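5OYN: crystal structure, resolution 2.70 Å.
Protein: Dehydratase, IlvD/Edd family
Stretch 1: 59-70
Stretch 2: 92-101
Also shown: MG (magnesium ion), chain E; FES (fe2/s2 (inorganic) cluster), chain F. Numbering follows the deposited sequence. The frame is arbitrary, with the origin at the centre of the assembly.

Stretch 1 59-70: IAQTGSDISPCN
Stretch 2 (92-101) MEFPVHPIFE

Residues 59-61 and 92-95 are neighbouring parallel strands, their axes 4.6 Å apart at closest approach and their directions 32° apart. Ile59 pairs with Glu93, Ala60 with Phe94 and Gln61 with Pro95, at CA-CA distances of 4.5, 5.4 and 4.7 Å. Backbone angles are extended, for example -125/112 at Ile59 and -157/159 at Phe94. Hydrogen bonds run from Ile59 N to Met92 O (2.8 Å), Phe94 N to Ile59 O (2.9 Å) and Gln61 N to Phe94 O (2.7 Å), then a weak one from Val96 N to Gln61 O (3.5 Å). Pro95, which has no amide hydrogen, costs the ladder nothing, because its neighbours Phe94 and Val96 supply the donors. Beyond the strands, a type I turn from Ser64 to Ser67 closes with Ser67 N to Ser64 O at 2.9 Å, and residues 96-101 continue as loop. Together the stretches bury 708 Å², both sides summed.

Ile59, Gln61, Glu93 and Pro95 share one sheet face. Gln61 (chi1 t, chi2 p) directs NE2 to OE1 of the extended Glu93 (t, t) at 2.8 Å, while its OE1 accepts from Gly63 N at 3.0 Å; the amide thus serves both as donor and acceptor. On the other face, Phe94 (chi1 p) lays its ring against Ala60, whose CA sits over the ring face, 4.2 Å from the centroid. Val96 CG2 meets Thr62 CG2 at 3.6 Å.

Farther along, Ser67 (chi1 t) donates from OG to Ile99 O at 2.9 Å, satisfying a loop carbonyl. Ile66 CG2 packs on Pro98 CB at 3.6 Å. Phe100 (chi1 t, chi2 23°) points toward stretch 1, and Pro68 CD lies over its ring face, 3.8 Å from the centroid, in a CH-pi contact. Ala60, Val96, Ile66, Pro98 and Phe100 are buried and apolar, so their side chains leave no polar group unsatisfied. Cys69 (chi1 m) places SG 2.3 Å from FES FE1, and Glu101 OE1 binds MG at 2.1 Å.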

ATOM      1  N   ILE A  59     -15.912   3.363   6.029  1.00 57.69           N
ATOM      2  CA  ILE A  59     -14.870   4.337   6.345  1.00 55.50           C
ATOM      3  C   ILE A  59     -14.852   5.317   5.177  1.00 51.26           C
ATOM      4  O   ILE A  59     -14.503   4.939   4.051  1.00 53.93           O
ATOM      5  CB  ILE A  59     -13.488   3.681   6.561  1.00 52.28           C
ATOM      6  CG1 ILE A  59     -13.567   2.583   7.619  1.00 47.32           C
ATOM      7  CG2 ILE A  59     -12.453   4.689   7.041  1.00 41.49           C
ATOM      8  CD1 ILE A  59     -12.271   1.827   7.789  1.00 51.22           C
ATOM      9  N   ALA A  60     -15.262   6.559   5.421  1.00 51.36           N
ATOM     10  CA  ALA A  60     -15.324   7.544   4.339  1.00 50.67           C
ATOM     11  C   ALA A  60     -13.951   8.194   4.212  1.00 53.39           C
ATOM     12  O   ALA A  60     -13.596   9.094   4.982  1.00 48.66           O
ATOM     13  CB  ALA A  60     -16.425   8.567   4.574  1.00 47.42           C
ATOM     14  N   GLN A  61     -13.177   7.709   3.236  1.00 55.93           N
ATOM     15  CA  GLN A  61     -11.801   8.134   3.019  1.00 50.71           C
ATOM     16  C   GLN A  61     -11.758   9.489   2.338  1.00 50.37           C
ATOM     17  O   GLN A  61     -12.361   9.683   1.278  1.00 53.58           O
ATOM     18  CB  GLN A  61     -11.066   7.111   2.159  1.00 51.06           C
ATOM     19  CG  GLN A  61      -9.642   7.507   1.846  1.00 54.25           C
ATOM     20  CD  GLN A  61      -8.797   7.626   3.097  1.00 53.59           C
ATOM     21  OE1 GLN A  61      -8.761   8.681   3.727  1.00 53.43           O
ATOM     22  NE2 GLN A  61      -8.125   6.537   3.475  1.00 51.51           N
ATOM     23  N   THR A  62     -11.019  10.421   2.925  1.00 48.65           N
ATOM     24  CA  THR A  62     -10.879  11.736   2.328  1.00 50.18           C
ATOM     25  C   THR A  62      -9.472  12.031   1.843  1.00 52.50           C
ATOM     26  O   THR A  62      -9.283  12.999   1.094  1.00 53.66           O
ATOM     27  CB  THR A  62     -11.317  12.820   3.320  1.00 55.65           C
ATOM     28  OG1 THR A  62     -10.559  12.700   4.536  1.00 48.95           O
ATOM     29  CG2 THR A  62     -12.826  12.698   3.597  1.00 45.68           C
ATOM     30  N   GLY A  63      -8.492  11.215   2.224  1.00 55.81           N
ATOM     31  CA  GLY A  63      -7.123  11.466   1.822  1.00 55.25           C
ATOM     32  C   GLY A  63      -6.877  11.002   0.402  1.00 56.53           C
ATOM     33  O   GLY A  63      -7.438  10.007  -0.052  1.00 56.05           O
ATOM     34  N   SER A  64      -6.036  11.759  -0.307  1.00 60.53           N
ATOM     35  CA  SER A  64      -5.526  11.378  -1.622  1.00 55.15           C
ATOM     36  C   SER A  64      -4.390  12.326  -1.984  1.00 58.48           C
ATOM     37  O   SER A  64      -4.132  13.311  -1.284  1.00 53.68           O
ATOM     38  CB  SER A  64      -6.610  11.419  -2.692  1.00 52.36           C
ATOM     39  OG  SER A  64      -6.848  12.758  -3.066  1.00 59.65           O
ATOM     40  N   ASP A  65      -3.717  12.007  -3.101  1.00 59.01           N
ATOM     41  CA  ASP A  65      -2.664  12.872  -3.633  1.00 55.29           C
ATOM     42  C   ASP A  65      -3.161  14.296  -3.863  1.00 57.66           C
ATOM     43  O   ASP A  65      -2.392  15.247  -3.711  1.00 56.42           O
ATOM     44  CB  ASP A  65      -2.117  12.308  -4.950  1.00 51.19           C
ATOM     45  CG  ASP A  65      -1.330  11.011  -4.768  1.00 60.16           C
ATOM     46  OD1 ASP A  65      -0.969  10.667  -3.618  1.00 61.87           O
ATOM     47  OD2 ASP A  65      -1.065  10.332  -5.791  1.00 63.90           O
ATOM     48  N   ILE A  66      -4.434  14.457  -4.247  1.00 60.01           N
ATOM     49  CA  ILE A  66      -5.021  15.776  -4.478  1.00 57.61           C
ATOM     50  C   ILE A  66      -5.410  16.480  -3.190  1.00 61.87           C
ATOM     51  O   ILE A  66      -5.703  17.685  -3.217  1.00 61.33           O
ATOM     52  CB  ILE A  66      -6.271  15.671  -5.376  1.00 63.88           C
ATOM     53  CG1 ILE A  66      -6.350  16.836  -6.360  1.00 64.30           C
ATOM     54  CG2 ILE A  66      -7.549  15.621  -4.558  1.00 59.49           C
ATOM     55  CD1 ILE A  66      -5.428  16.664  -7.532  1.00 69.71           C
ATOM     56  N   SER A  67      -5.432  15.761  -2.068  1.00 61.24           N
ATOM     57  CA  SER A  67      -5.880  16.296  -0.782  1.00 56.40           C
ATOM     58  C   SER A  67      -4.787  16.085   0.254  1.00 55.71           C
ATOM     59  O   SER A  67      -4.918  15.249   1.152  1.00 61.08           O
ATOM     60  CB  SER A  67      -7.186  15.630  -0.342  1.00 57.66           C
ATOM     61  OG  SER A  67      -7.903  16.460   0.563  1.00 71.92           O
ATOM     62  N   PRO A  68      -3.692  16.840   0.163  1.00 55.88           N
ATOM     63  CA  PRO A  68      -2.566  16.611   1.085  1.00 54.04           C
ATOM     64  C   PRO A  68      -2.897  16.781   2.564  1.00 54.99           C
ATOM     65  O   PRO A  68      -2.274  16.116   3.401  1.00 58.54           O
ATOM     66  CB  PRO A  68      -1.531  17.642   0.617  1.00 53.58           C
ATOM     67  CG  PRO A  68      -2.288  18.602  -0.236  1.00 54.64           C
ATOM     68  CD  PRO A  68      -3.355  17.822  -0.876  1.00 54.20           C
ATOM     69  N   CYS A  69      -3.846  17.650   2.921  1.00 58.44           N
ATOM     70  CA  CYS A  69      -4.197  17.832   4.328  1.00 53.63           C
ATOM     71  C   CYS A  69      -4.854  16.605   4.934  1.00 55.05           C
ATOM     72  O   CYS A  69      -4.797  16.432   6.158  1.00 58.55           O
ATOM     73  CB  CYS A  69      -5.135  19.014   4.490  1.00 54.28           C
ATOM     74  SG  CYS A  69      -4.549  20.473   3.676  1.00 63.55           S
ATOM     75  N   ASN A  70      -5.489  15.772   4.108  1.00 55.18           N
ATOM     76  CA  ASN A  70      -6.202  14.584   4.547  1.00 53.50           C
ATOM     77  C   ASN A  70      -5.477  13.295   4.198  1.00 55.44           C
ATOM     78  O   ASN A  70      -5.926  12.216   4.605  1.00 54.76           O
ATOM     79  CB  ASN A  70      -7.609  14.557   3.935  1.00 54.07           C
ATOM     80  CG  ASN A  70      -8.525  15.601   4.543  1.00 59.69           C
ATOM     81  OD1 ASN A  70      -8.075  16.538   5.207  1.00 58.95           O
ATOM     82  ND2 ASN A  70      -9.814  15.444   4.326  1.00 60.53           N
ATOM     83  N   MET A  92     -15.270  -1.342   5.427  1.00 53.73           N
ATOM     84  CA  MET A  92     -15.474  -1.070   4.002  1.00 56.97           C
ATOM     85  C   MET A  92     -15.014   0.366   3.787  1.00 58.14           C
ATOM     86  O   MET A  92     -15.730   1.310   4.150  1.00 56.99           O
ATOM     87  CB  MET A  92     -16.933  -1.220   3.577  1.00 56.35           C
ATOM     88  CG  MET A  92     -17.399  -2.620   3.400  1.00 67.92           C
ATOM     89  SD  MET A  92     -16.930  -3.311   1.814  1.00 86.74           S
ATOM     90  CE  MET A  92     -17.748  -4.916   1.913  1.00 73.23           C
ATOM     91  N   GLU A  93     -13.834   0.534   3.209  1.00 55.83           N
ATOM     92  CA  GLU A  93     -13.329   1.868   2.926  1.00 54.85           C
ATOM     93  C   GLU A  93     -13.861   2.302   1.573  1.00 52.64           C
ATOM     94  O   GLU A  93     -14.003   1.484   0.661  1.00 56.40           O
ATOM     95  CB  GLU A  93     -11.803   1.886   2.943  1.00 57.53           C
ATOM     96  CG  GLU A  93     -11.159   3.251   2.769  1.00 54.71           C
ATOM     97  CD  GLU A  93      -9.664   3.126   2.479  1.00 66.56           C
ATOM     98  OE1 GLU A  93      -9.023   4.172   2.195  1.00 68.86           O
ATOM     99  OE2 GLU A  93      -9.132   1.981   2.545  1.00 62.41           O
ATOM    100  N   PHE A  94     -14.192   3.579   1.457  1.00 44.42           N
ATOM    101  CA  PHE A  94     -14.721   4.105   0.212  1.00 48.94           C
ATOM    102  C   PHE A  94     -14.461   5.593   0.192  1.00 51.73           C
ATOM    103  O   PHE A  94     -14.229   6.194   1.245  1.00 46.08           O
ATOM    104  CB  PHE A  94     -16.223   3.809   0.069  1.00 51.08           C
ATOM    105  CG  PHE A  94     -17.072   4.456   1.128  1.00 53.47           C
ATOM    106  CD1 PHE A  94     -17.565   5.744   0.955  1.00 50.74           C
ATOM    107  CD2 PHE A  94     -17.377   3.778   2.300  1.00 53.94           C
ATOM    108  CE1 PHE A  94     -18.337   6.339   1.934  1.00 52.03           C
ATOM    109  CE2 PHE A  94     -18.153   4.374   3.282  1.00 51.62           C
ATOM    110  CZ  PHE A  94     -18.630   5.650   3.096  1.00 49.46           C
ATOM    111  N   PRO A  95     -14.466   6.210  -0.982  1.00 56.47           N
ATOM    112  CA  PRO A  95     -14.075   7.617  -1.065  1.00 49.86           C
ATOM    113  C   PRO A  95     -15.256   8.562  -1.154  1.00 55.07           C
ATOM    114  O   PRO A  95     -16.405   8.131  -1.324  1.00 55.39           O
ATOM    115  CB  PRO A  95     -13.246   7.655  -2.349  1.00 48.35           C
ATOM    116  CG  PRO A  95     -13.895   6.626  -3.227  1.00 48.48           C
ATOM    117  CD  PRO A  95     -14.537   5.590  -2.320  1.00 55.23           C
ATOM    118  N   VAL A  96     -14.963   9.857  -1.043  1.00 50.79           N
ATOM    119  CA  VAL A  96     -15.921  10.924  -1.256  1.00 54.61           C
ATOM    120  C   VAL A  96     -15.318  11.918  -2.242  1.00 55.40           C
ATOM    121  O   VAL A  96     -14.162  11.804  -2.641  1.00 55.43           O
ATOM    122  CB  VAL A  96     -16.322  11.630   0.059  1.00 54.53           C
ATOM    123  CG1 VAL A  96     -17.163  10.703   0.904  1.00 55.48           C
ATOM    124  CG2 VAL A  96     -15.089  12.074   0.824  1.00 52.14           C
ATOM    125  N   HIS A  97     -16.123  12.888  -2.638  1.00 60.70           N
ATOM    126  CA  HIS A  97     -15.629  13.969  -3.470  1.00 55.92           C
ATOM    127  C   HIS A  97     -14.434  14.625  -2.777  1.00 55.00           C
ATOM    128  O   HIS A  97     -14.505  14.910  -1.573  1.00 54.60           O
ATOM    129  CB  HIS A  97     -16.758  14.968  -3.717  1.00 55.96           C
ATOM    130  CG  HIS A  97     -16.371  16.116  -4.588  1.00 60.06           C
ATOM    131  ND1 HIS A  97     -16.023  15.961  -5.911  1.00 61.46           N
ATOM    132  CD2 HIS A  97     -16.268  17.440  -4.321  1.00 59.10           C
ATOM    133  CE1 HIS A  97     -15.725  17.142  -6.425  1.00 60.60           C
ATOM    134  NE2 HIS A  97     -15.864  18.055  -5.480  1.00 56.53           N
ATOM    135  N   PRO A  98     -13.312  14.816  -3.468  1.00 59.15           N
ATOM    136  CA  PRO A  98     -12.128  15.387  -2.815  1.00 56.66           C
ATOM    137  C   PRO A  98     -12.257  16.881  -2.623  1.00 53.89           C
ATOM    138  O   PRO A  98     -12.915  17.580  -3.395  1.00 58.32           O
ATOM    139  CB  PRO A  98     -10.997  15.065  -3.800  1.00 52.84           C
ATOM    140  CG  PRO A  98     -11.660  15.030  -5.115  1.00 53.26           C
ATOM    141  CD  PRO A  98     -13.010  14.384  -4.842  1.00 58.41           C
ATOM    142  N   ILE A  99     -11.611  17.371  -1.568  1.00 58.25           N
ATOM    143  CA  ILE A  99     -11.643  18.791  -1.226  1.00 59.11           C
ATOM    144  C   ILE A  99     -10.272  19.203  -0.700  1.00 64.09           C
ATOM    145  O   ILE A  99      -9.807  18.681   0.321  1.00 63.77           O
ATOM    146  CB  ILE A  99     -12.718  19.130  -0.183  1.00 59.25           C
ATOM    147  CG1 ILE A  99     -14.092  18.549  -0.579  1.00 58.80           C
ATOM    148  CG2 ILE A  99     -12.750  20.642   0.034  1.00 60.44           C
ATOM    149  CD1 ILE A  99     -15.261  19.024   0.295  1.00 58.28           C
ATOM    150  N   PHE A 100      -9.631  20.142  -1.393  1.00 63.79           N
ATOM    151  CA  PHE A 100      -8.329  20.688  -1.023  1.00 58.84           C
ATOM    152  C   PHE A 100      -8.500  22.198  -1.096  1.00 62.73           C
ATOM    153  O   PHE A 100      -8.506  22.770  -2.189  1.00 67.81           O
ATOM    154  CB  PHE A 100      -7.228  20.189  -1.954  1.00 59.56           C
ATOM    155  CG  PHE A 100      -5.870  20.800  -1.701  1.00 65.09           C
ATOM    156  CD1 PHE A 100      -5.543  21.340  -0.458  1.00 62.36           C
ATOM    157  CD2 PHE A 100      -4.907  20.820  -2.711  1.00 63.88           C
ATOM    158  CE1 PHE A 100      -4.299  21.905  -0.233  1.00 60.52           C
ATOM    159  CE2 PHE A 100      -3.653  21.386  -2.491  1.00 62.03           C
ATOM    160  CZ  PHE A 100      -3.353  21.934  -1.246  1.00 62.90           C
ATOM    161  N   GLU A 101      -8.624  22.832   0.071  1.00 61.78           N
ATOM    162  CA  GLU A 101      -8.988  24.244   0.120  1.00 68.09           C
ATOM    163  C   GLU A 101      -7.950  25.138  -0.564  1.00 68.93           C
ATOM    164  O   GLU A 101      -8.309  26.123  -1.223  1.00 72.25           O
ATOM    165  CB  GLU A 101      -9.196  24.670   1.574  1.00 66.27           C
ATOM    166  CG  GLU A 101      -9.387  26.167   1.757  1.00 72.66           C
ATOM    167  CD  GLU A 101     -10.847  26.550   1.992  1.00 81.94           C
ATOM    168  OE1 GLU A 101     -11.079  27.697   2.463  1.00 78.08           O
ATOM    169  OE2 GLU A 101     -11.746  25.705   1.715  1.00 83.58           O
TER
HETATM  170 MG    MG E 601     -10.490  27.667   4.457  1.00 79.46          MG
HETATM  171 FE1  FES F 602      -6.355  21.875   3.933  1.00 73.53          FE
HETATM  172 FE2  FES F 602      -5.762  24.641   5.079  1.00 79.41          FE
HETATM  173  S1  FES F 602      -5.338  23.667   3.147  1.00 67.11           S
HETATM  174  S2  FES F 602      -6.259  22.690   5.977  1.00 56.24           S
HETATM  175  O   HOH W   1      -9.565  28.481   6.237  1.00 56.29           O